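Local coordinates for protein enolase from the environmental genome shotgun sequencing of the Sargasso Sea (PDB 2QGY) that is of unknown function but binds magnesium in a barrel of the enolase superfamily and probably acts, like its relatives, on a carboxylate substrate, at residues 221-226 against 324-329; 247-252 against 269-274. All coordinates share one frame; numbering follows the deposited sequence. Where two conformers were deposited one is given.

Contact 1: residues 221-226 against 324-329. With MG (magnesium ion), chain C.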
ATOM      1  N   ASN A 221     -18.852  22.386  19.546  1.00 26.49           N
ATOM      2  CA  ASN A 221     -17.902  23.145  18.710  1.00 25.47           C
ATOM      3  C   ASN A 221     -16.577  22.416  18.460  1.00 24.41           C
ATOM      4  O   ASN A 221     -15.506  22.977  18.718  1.00 23.14           O
ATOM      5  CB  ASN A 221     -17.618  24.527  19.322  1.00 26.28           C
ATOM      6  CG  ASN A 221     -16.914  25.467  18.351  1.00 28.43           C
ATOM      7  OD1 ASN A 221     -17.002  25.305  17.124  1.00 32.87           O
ATOM      8  ND2 ASN A 221     -16.212  26.465  18.892  1.00 31.06           N
ATOM      9  N   PRO A 222     -16.642  21.185  17.911  1.00 23.12           N
ATOM     10  CA  PRO A 222     -15.356  20.527  17.639  1.00 22.55           C
ATOM     11  C   PRO A 222     -14.507  21.287  16.615  1.00 21.29           C
ATOM     12  O   PRO A 222     -15.017  21.854  15.643  1.00 20.80           O
ATOM     13  CB  PRO A 222     -15.753  19.144  17.111  1.00 22.95           C
ATOM     14  CG  PRO A 222     -17.169  19.233  16.729  1.00 23.59           C
ATOM     15  CD  PRO A 222     -17.794  20.371  17.504  1.00 23.21           C
ATOM     16  N   TYR A 223     -13.213  21.309  16.847  1.00 20.31           N
ATOM     17  CA  TYR A 223     -12.313  22.008  15.960  1.00 20.26           C
ATOM     18  C   TYR A 223     -12.224  21.304  14.606  1.00 19.31           C
ATOM     19  O   TYR A 223     -12.108  21.971  13.556  1.00 19.96           O
ATOM     20  CB  TYR A 223     -10.940  22.133  16.622  1.00 20.74           C
ATOM     21  CG  TYR A 223      -9.990  23.037  15.884  1.00 22.50           C
ATOM     22  CD1 TYR A 223     -10.007  24.420  16.096  1.00 23.57           C
ATOM     23  CD2 TYR A 223      -9.053  22.512  14.995  1.00 23.55           C
ATOM     24  CE1 TYR A 223      -9.143  25.261  15.403  1.00 26.34           C
ATOM     25  CE2 TYR A 223      -8.172  23.328  14.310  1.00 23.02           C
ATOM     26  CZ  TYR A 223      -8.212  24.706  14.512  1.00 25.21           C
ATOM     27  OH  TYR A 223      -7.334  25.507  13.806  1.00 27.58           O
ATOM     28  N   TRP A 224     -12.209  19.971  14.646  1.00 18.70           N
ATOM     29  CA  TRP A 224     -12.273  19.172  13.408  1.00 18.25           C
ATOM     30  C   TRP A 224     -12.758  17.788  13.688  1.00 18.46           C
ATOM     31  O   TRP A 224     -12.804  17.373  14.840  1.00 18.69           O
ATOM     32  CB  TRP A 224     -10.943  19.175  12.637  1.00 19.38           C
ATOM     33  CG  TRP A 224      -9.776  18.316  13.123  1.00 20.03           C
ATOM     34  CD1 TRP A 224      -9.771  16.976  13.462  1.00 21.18           C
ATOM     35  CD2 TRP A 224      -8.421  18.746  13.184  1.00 18.92           C
ATOM     36  NE1 TRP A 224      -8.479  16.577  13.762  1.00 20.85           N
ATOM     37  CE2 TRP A 224      -7.642  17.648  13.619  1.00 19.63           C
ATOM     38  CE3 TRP A 224      -7.790  19.970  12.927  1.00 20.43           C
ATOM     39  CZ2 TRP A 224      -6.252  17.740  13.788  1.00 21.72           C
ATOM     40  CZ3 TRP A 224      -6.404  20.063  13.102  1.00 21.29           C
ATOM     41  CH2 TRP A 224      -5.658  18.945  13.522  1.00 20.30           C
ATOM     42  N   ILE A 225     -13.150  17.087  12.627  1.00 17.83           N
ATOM     43  CA  ILE A 225     -13.676  15.744  12.712  1.00 18.42           C
ATOM     44  C   ILE A 225     -12.769  14.923  11.808  1.00 18.24           C
ATOM     45  O   ILE A 225     -12.718  15.156  10.592  1.00 18.21           O
ATOM     46  CB  ILE A 225     -15.138  15.659  12.151  1.00 18.61           C
ATOM     47  CG1 ILE A 225     -16.111  16.477  13.018  1.00 20.92           C
ATOM     48  CG2 ILE A 225     -15.623  14.189  12.106  1.00 20.83           C
ATOM     49  CD1 ILE A 225     -16.156  16.080  14.471  1.00 21.86           C
ATOM     50  N   GLU A 226     -12.079  13.962  12.401  1.00 16.93           N
ATOM     51  CA  GLU A 226     -11.045  13.237  11.696  1.00 16.98           C
ATOM     52  C   GLU A 226     -11.518  11.822  11.355  1.00 16.25           C
ATOM     53  O   GLU A 226     -12.127  11.135  12.187  1.00 16.58           O
ATOM     54  CB  GLU A 226      -9.794  13.229  12.576  1.00 18.04           C
ATOM     55  CG  GLU A 226      -8.665  12.440  12.013  1.00 18.28           C
ATOM     56  CD  GLU A 226      -7.369  12.659  12.801  1.00 20.59           C
ATOM     57  OE1 GLU A 226      -7.128  13.781  13.316  1.00 21.76           O
ATOM     58  OE2 GLU A 226      -6.584  11.709  12.851  1.00 21.63           O
ATOM     59  N   SER A 324      -0.015  25.226   7.064  1.00 20.93           N
ATOM     60  CA  SER A 324       0.055  24.232   8.116  0.50 21.06           C
ATOM     61  C   SER A 324      -1.093  24.437   9.102  1.00 21.19           C
ATOM     62  O   SER A 324      -1.452  25.587   9.426  1.00 21.61           O
ATOM     63  CB  SER A 324       1.382  24.364   8.855  0.50 20.95           C
ATOM     64  OG  SER A 324       1.425  25.593   9.551  0.50 20.58           O
ATOM     65  N   GLU A 325      -1.673  23.336   9.567  1.00 20.15           N
ATOM     66  CA  GLU A 325      -2.544  23.391  10.722  1.00 21.20           C
ATOM     67  C   GLU A 325      -1.681  22.965  11.902  1.00 20.58           C
ATOM     68  O   GLU A 325      -0.484  22.745  11.734  1.00 20.34           O
ATOM     69  CB  GLU A 325      -3.754  22.454  10.571  1.00 21.27           C
ATOM     70  CG  GLU A 325      -5.044  23.178  10.324  1.00 23.76           C
ATOM     71  CD  GLU A 325      -5.537  23.965  11.538  1.00 26.90           C
ATOM     72  OE1 GLU A 325      -6.618  24.566  11.432  1.00 26.92           O
ATOM     73  OE2 GLU A 325      -4.874  23.980  12.599  1.00 24.01           O
ATOM     74  N   LYS A 326      -2.288  22.829  13.070  1.00 20.31           N
ATOM     75  CA  LYS A 326      -1.562  22.397  14.255  1.00 20.24           C
ATOM     76  C   LYS A 326      -0.977  20.992  14.057  1.00 19.21           C
ATOM     77  O   LYS A 326      -1.616  20.132  13.449  1.00 18.61           O
ATOM     78  CB  LYS A 326      -2.478  22.455  15.461  1.00 20.13           C
ATOM     79  CG  LYS A 326      -2.835  23.909  15.840  1.00 21.74           C
ATOM     80  CD  LYS A 326      -3.862  23.900  16.923  1.00 27.20           C
ATOM     81  CE  LYS A 326      -5.227  24.230  16.335  1.00 31.53           C
ATOM     82  NZ  LYS A 326      -5.171  25.553  15.594  1.00 36.18           N
ATOM     83  N   ALA A 327       0.265  20.820  14.521  1.00 18.06           N
ATOM     84  CA  ALA A 327       1.043  19.600  14.345  1.00 16.79           C
ATOM     85  C   ALA A 327       0.845  18.639  15.497  1.00 16.97           C
ATOM     86  O   ALA A 327       0.784  19.061  16.649  1.00 17.54           O
ATOM     87  CB  ALA A 327       2.535  19.961  14.199  1.00 15.59           C
ATOM     88  N   GLU A 328       0.761  17.336  15.194  1.00 15.72           N
ATOM     89  CA  GLU A 328       0.355  16.352  16.182  1.00 15.17           C
ATOM     90  C   GLU A 328       1.508  15.906  17.106  1.00 15.85           C
ATOM     91  O   GLU A 328       2.604  15.541  16.620  1.00 16.21           O
ATOM     92  CB  GLU A 328      -0.183  15.096  15.471  1.00 14.04           C
ATOM     93  CG  GLU A 328      -0.650  14.048  16.453  1.00 15.19           C
ATOM     94  CD  GLU A 328      -1.381  12.888  15.781  1.00 16.42           C
ATOM     95  OE1 GLU A 328      -1.011  12.552  14.638  1.00 19.03           O
ATOM     96  OE2 GLU A 328      -2.335  12.348  16.384  1.00 16.86           O
ATOM     97  N   ILE A 329       1.278  15.950  18.407  1.00 15.98           N
ATOM     98  CA  ILE A 329       2.226  15.367  19.382  1.00 16.91           C
ATOM     99  C   ILE A 329       1.524  14.350  20.279  1.00 16.62           C
ATOM    100  O   ILE A 329       0.338  14.472  20.543  1.00 17.03           O
ATOM    101  CB  ILE A 329       2.948  16.437  20.251  1.00 18.34           C
ATOM    102  CG1 ILE A 329       1.968  17.147  21.154  1.00 20.64           C
ATOM    103  CG2 ILE A 329       3.734  17.458  19.387  1.00 17.71           C
ATOM    104  CD1 ILE A 329       2.527  17.411  22.534  1.00 28.10           C
TER
HETATM  105 MG    MG C 701      -6.455   9.726  13.267  1.00 19.91          MG
HETATM  106  O   HOH W   1      -8.040   8.762  12.364  1.00 26.78           O
HETATM  107  O   HOH W   2      -6.021   7.862  13.888  1.00 22.42           O
HETATM  108  O   HOH W   3      -4.951  10.197  14.707  1.00 22.09           O

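Contact 2: residues 247-252 against 269-274. With MG (magnesium ion), chain C.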
ATOM      1  N   LYS A 247     -15.059  20.980  10.121  1.00 21.26           N
ATOM      2  CA  LYS A 247     -13.918  20.650   9.266  1.00 20.97           C
ATOM      3  C   LYS A 247     -13.638  19.150   9.219  1.00 20.45           C
ATOM      4  O   LYS A 247     -13.560  18.506  10.271  1.00 20.33           O
ATOM      5  CB  LYS A 247     -12.684  21.377   9.738  1.00 21.90           C
ATOM      6  CG  LYS A 247     -12.797  22.890   9.566  1.00 23.94           C
ATOM      7  CD  LYS A 247     -11.588  23.590  10.151  1.00 28.67           C
ATOM      8  CE  LYS A 247     -11.829  25.112  10.191  1.00 31.88           C
ATOM      9  NZ  LYS A 247     -12.276  25.640   8.879  1.00 36.32           N
ATOM     10  N   VAL A 248     -13.469  18.608   8.008  1.00 18.72           N
ATOM     11  CA  VAL A 248     -13.218  17.177   7.825  1.00 17.67           C
ATOM     12  C   VAL A 248     -11.701  16.943   7.540  1.00 17.34           C
ATOM     13  O   VAL A 248     -11.092  17.630   6.720  1.00 17.17           O
ATOM     14  CB  VAL A 248     -14.143  16.568   6.712  1.00 18.67           C
ATOM     15  CG1 VAL A 248     -13.783  15.110   6.350  1.00 18.77           C
ATOM     16  CG2 VAL A 248     -15.648  16.649   7.109  1.00 19.93           C
ATOM     17  N   VAL A 249     -11.125  15.968   8.237  1.00 15.60           N
ATOM     18  CA  VAL A 249      -9.706  15.646   8.123  1.00 14.97           C
ATOM     19  C   VAL A 249      -9.557  14.203   7.608  1.00 14.26           C
ATOM     20  O   VAL A 249     -10.210  13.315   8.114  1.00 15.37           O
ATOM     21  CB  VAL A 249      -8.995  15.739   9.486  1.00 15.08           C
ATOM     22  CG1 VAL A 249      -7.458  15.491   9.290  1.00 16.47           C
ATOM     23  CG2 VAL A 249      -9.166  17.158  10.098  1.00 15.63           C
ATOM     24  N   THR A 250      -8.689  13.969   6.628  1.00 13.76           N
ATOM     25  CA  THR A 250      -8.453  12.595   6.154  1.00 14.06           C
ATOM     26  C   THR A 250      -7.029  12.543   5.634  1.00 13.60           C
ATOM     27  O   THR A 250      -6.467  13.591   5.354  1.00 13.24           O
ATOM     28  CB  THR A 250      -9.443  12.169   5.013  1.00 14.79           C
ATOM     29  OG1 THR A 250      -9.279  10.761   4.704  1.00 15.40           O
ATOM     30  CG2 THR A 250      -9.240  12.984   3.762  1.00 15.37           C
ATOM     31  N   GLY A 251      -6.461  11.340   5.511  1.00 14.01           N
ATOM     32  CA  GLY A 251      -5.190  11.227   4.800  1.00 15.10           C
ATOM     33  C   GLY A 251      -4.186  10.347   5.523  1.00 16.26           C
ATOM     34  O   GLY A 251      -3.330   9.768   4.884  1.00 15.61           O
ATOM     35  N   GLU A 252      -4.306  10.241   6.841  1.00 16.38           N
ATOM     36  CA  GLU A 252      -3.335   9.476   7.641  1.00 17.41           C
ATOM     37  C   GLU A 252      -3.084   8.040   7.182  1.00 17.50           C
ATOM     38  O   GLU A 252      -1.982   7.526   7.350  1.00 19.14           O
ATOM     39  CB  GLU A 252      -3.728   9.506   9.113  1.00 17.98           C
ATOM     40  CG  GLU A 252      -4.962   8.749   9.473  1.00 19.28           C
ATOM     41  CD  GLU A 252      -5.102   8.625  10.985  1.00 21.32           C
ATOM     42  OE1 GLU A 252      -5.468   9.635  11.589  1.00 24.36           O
ATOM     43  OE2 GLU A 252      -4.791   7.564  11.568  1.00 24.69           O
ATOM     44  N   ALA A 269     -12.326  17.191   1.532  1.00 16.78           N
ATOM     45  CA  ALA A 269     -11.822  17.424   2.880  1.00 16.45           C
ATOM     46  C   ALA A 269     -11.349  18.846   3.058  1.00 16.36           C
ATOM     47  O   ALA A 269     -11.087  19.557   2.097  1.00 16.90           O
ATOM     48  CB  ALA A 269     -10.693  16.436   3.225  1.00 16.55           C
ATOM     49  N   ASP A 270     -11.237  19.245   4.315  1.00 15.13           N
ATOM     50  CA  ASP A 270     -10.803  20.589   4.676  1.00 16.04           C
ATOM     51  C   ASP A 270      -9.317  20.604   5.070  1.00 15.88           C
ATOM     52  O   ASP A 270      -8.630  21.626   4.925  1.00 16.05           O
ATOM     53  CB  ASP A 270     -11.668  21.056   5.852  1.00 16.62           C
ATOM     54  CG  ASP A 270     -13.152  21.117   5.474  1.00 19.45           C
ATOM     55  OD1 ASP A 270     -13.453  21.982   4.643  1.00 24.79           O
ATOM     56  OD2 ASP A 270     -14.000  20.310   5.938  1.00 19.70           O
ATOM     57  N   ILE A 271      -8.843  19.467   5.581  1.00 14.65           N
ATOM     58  CA  ILE A 271      -7.466  19.341   6.096  1.00 15.18           C
ATOM     59  C   ILE A 271      -6.981  17.943   5.729  1.00 14.68           C
ATOM     60  O   ILE A 271      -7.722  16.987   5.841  1.00 13.77           O
ATOM     61  CB  ILE A 271      -7.443  19.474   7.659  1.00 16.01           C
ATOM     62  CG1 ILE A 271      -7.994  20.840   8.120  1.00 15.69           C
ATOM     63  CG2 ILE A 271      -6.004  19.222   8.231  1.00 14.66           C
ATOM     64  CD1 ILE A 271      -8.352  20.904   9.632  1.00 17.13           C
ATOM     65  N   PHE A 272      -5.733  17.810   5.301  1.00 14.75           N
ATOM     66  CA  PHE A 272      -5.178  16.483   5.084  1.00 14.38           C
ATOM     67  C   PHE A 272      -4.190  16.161   6.215  1.00 15.17           C
ATOM     68  O   PHE A 272      -3.457  17.041   6.644  1.00 14.43           O
ATOM     69  CB  PHE A 272      -4.374  16.443   3.781  1.00 15.42           C
ATOM     70  CG  PHE A 272      -5.182  16.704   2.529  1.00 16.43           C
ATOM     71  CD1 PHE A 272      -6.550  16.403   2.460  1.00 15.99           C
ATOM     72  CD2 PHE A 272      -4.558  17.245   1.409  1.00 16.90           C
ATOM     73  CE1 PHE A 272      -7.268  16.632   1.253  1.00 17.44           C
ATOM     74  CE2 PHE A 272      -5.282  17.462   0.204  1.00 15.92           C
ATOM     75  CZ  PHE A 272      -6.614  17.146   0.148  1.00 15.77           C
ATOM     76  N   ASN A 273      -4.150  14.910   6.677  1.00 14.38           N
ATOM     77  CA  ASN A 273      -3.210  14.533   7.725  1.00 14.59           C
ATOM     78  C   ASN A 273      -2.385  13.281   7.326  1.00 15.09           C
ATOM     79  O   ASN A 273      -2.334  12.327   8.067  1.00 14.55           O
ATOM     80  CB  ASN A 273      -3.929  14.361   9.083  1.00 14.18           C
ATOM     81  CG  ASN A 273      -4.836  13.124   9.123  1.00 16.42           C
ATOM     82  OD1 ASN A 273      -5.344  12.678   8.094  1.00 17.69           O
ATOM     83  ND2 ASN A 273      -4.992  12.529  10.312  1.00 14.75           N
ATOM     84  N   PRO A 274      -1.688  13.325   6.178  1.00 16.03           N
ATOM     85  CA  PRO A 274      -0.799  12.195   5.861  1.00 16.04           C
ATOM     86  C   PRO A 274       0.241  12.110   7.005  1.00 15.73           C
ATOM     87  O   PRO A 274       0.583  13.143   7.630  1.00 15.57           O
ATOM     88  CB  PRO A 274      -0.103  12.629   4.563  1.00 16.54           C
ATOM     89  CG  PRO A 274      -0.129  14.136   4.589  1.00 17.75           C
ATOM     90  CD  PRO A 274      -1.522  14.441   5.227  1.00 16.73           C
TER
HETATM   91 MG    MG C 701      -6.455   9.726  13.267  1.00 19.91          MG
HETATM   92  O   HOH W   2      -6.021   7.862  13.888  1.00 22.42           O
HETATM   93  O   HOH W   1      -8.040   8.762  12.364  1.00 26.78           O
HETATM   94  O   HOH W   3      -4.951  10.197  14.707  1.00 22.09           O

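Contact 1: residues 221-226 against 324-329
Tyr223 meets Glu325 and Lys326 across the interior of the TIM-barrel-like domain, joining the residues that lead into strands 224-226 and 327-329, which are not neighbours in the sheet; the nearest CA atoms, such as Tyr223 CA and Lys326 CA, are 10.9 Å apart and side chains span the gap. Tyr223 and Glu325 come tip to tip, the ring and carboxylate planes 89° apart. The phenol OH donates to the syn lone pair of Glu325 OE1 at 2.7 Å and accepts from Lys326 NZ at 2.8 Å; one oxygen thus links a carboxylate and a lysine ammonium. Tyr223 CB points toward 324-329, and CG lies anti to the backbone N (chi1 -171°). Lys326, bent at its last two torsions, brings CE within 3.5 Å of Tyr223 CZ. Behind this trio, Glu325 OE2 takes the backbone N of Lys326 on its anti lone pair at 2.9 Å and forms a weak, long salt bridge with Lys326 NZ. Trp224 presents its ring edge to Glu325 OE2 and Lys326 O, while Tyr139 meets it edge-to-face.

From beside this cluster the indole reaches the metal site: Trp224 NE1 donates to the anti lone pair of Glu226 OE1, which also pairs with Lys169. The other carboxylate oxygen, Glu226 OE2, binds the magnesium ion at 2.0 Å.

Contact 2: residues 247-252 against 269-274
Val249 packs against Ile271 between neighbouring parallel strands of a beta-alpha-beta unit, in which helix 257-265 returns the chain from strand 248-250 to 271-272 in the barrel. The tight part lies on the face carrying these two residues: Val249 CG2 sits 3.8 Å from Ile271 CB, and Val249 CG1 presses on Asn273 CG at 3.5 Å, those two side chains crossing at about a right angle. Trp224 closes over Val249 and Ile271. On the other face Thr250 and Phe272 turn toward helix 257-265, where Phe260 meets the Phe272 ring edge-to-face. Backbone bonds link the strands: Val248 O accepts from both Asp270 N and Ile271 N, Thr250 N donates to Ile271 O, and Asn273 N to Thr250 O.

The looser end is at Lys247, an exposed residue whose CD makes a loose contact with Ile271 CD1. Even there, Asp270 OD2 takes Val248 N on its anti lone pair at 2.7 Å in a nearly straight bond (166°), while Asp270 OD1 pairs with Lys241.

At the opposite end Gly251, with a positive phi of 135°, turns the chain into the metal site; at its backbone angles a side chain would collide with the carbonyl O of Thr250, which suits glycine. Asn273 CG lies between its backbone N and carbonyl carbon (chi1 70°), beside Val249 CG1, and both ends of the amide engage Glu252. Its OD1 accepts Glu252 N from above the carbonyl plane at 2.9 Å. Its ND2 donates to Glu252 OE1 on the anti side, a second-shell bond that should steady this ligand. Glu252 OE1 binds the magnesium ion at 1.9 Å, and Glu252 OE2 accepts a bond from metal-bound water 2 at 2.6 Å.

Overall arrangement
Contacts 1 and 2 lie with their centres about 9 Å apart in the same barrel sheet, where strands 224-226 and 248-250 are parallel neighbours. Both segments of contact 2 fall in the sequence between those of contact 1: strands 224-226, 248-250 and 271-272 follow in order, and 327-329 comes much later. Contact 2 joins adjacent strands, whereas contact 1 spans the interior. They meet where Trp224 CG packs on Val249 CG2 at 3.3 Å and, at the magnesium ion, where Glu226 and Glu252, with Asp200, supply the protein ligands. The C-terminal ends of successive barrel strands, and residues just after them, thus supply the acidic metal site, as in other enolase-superfamily members.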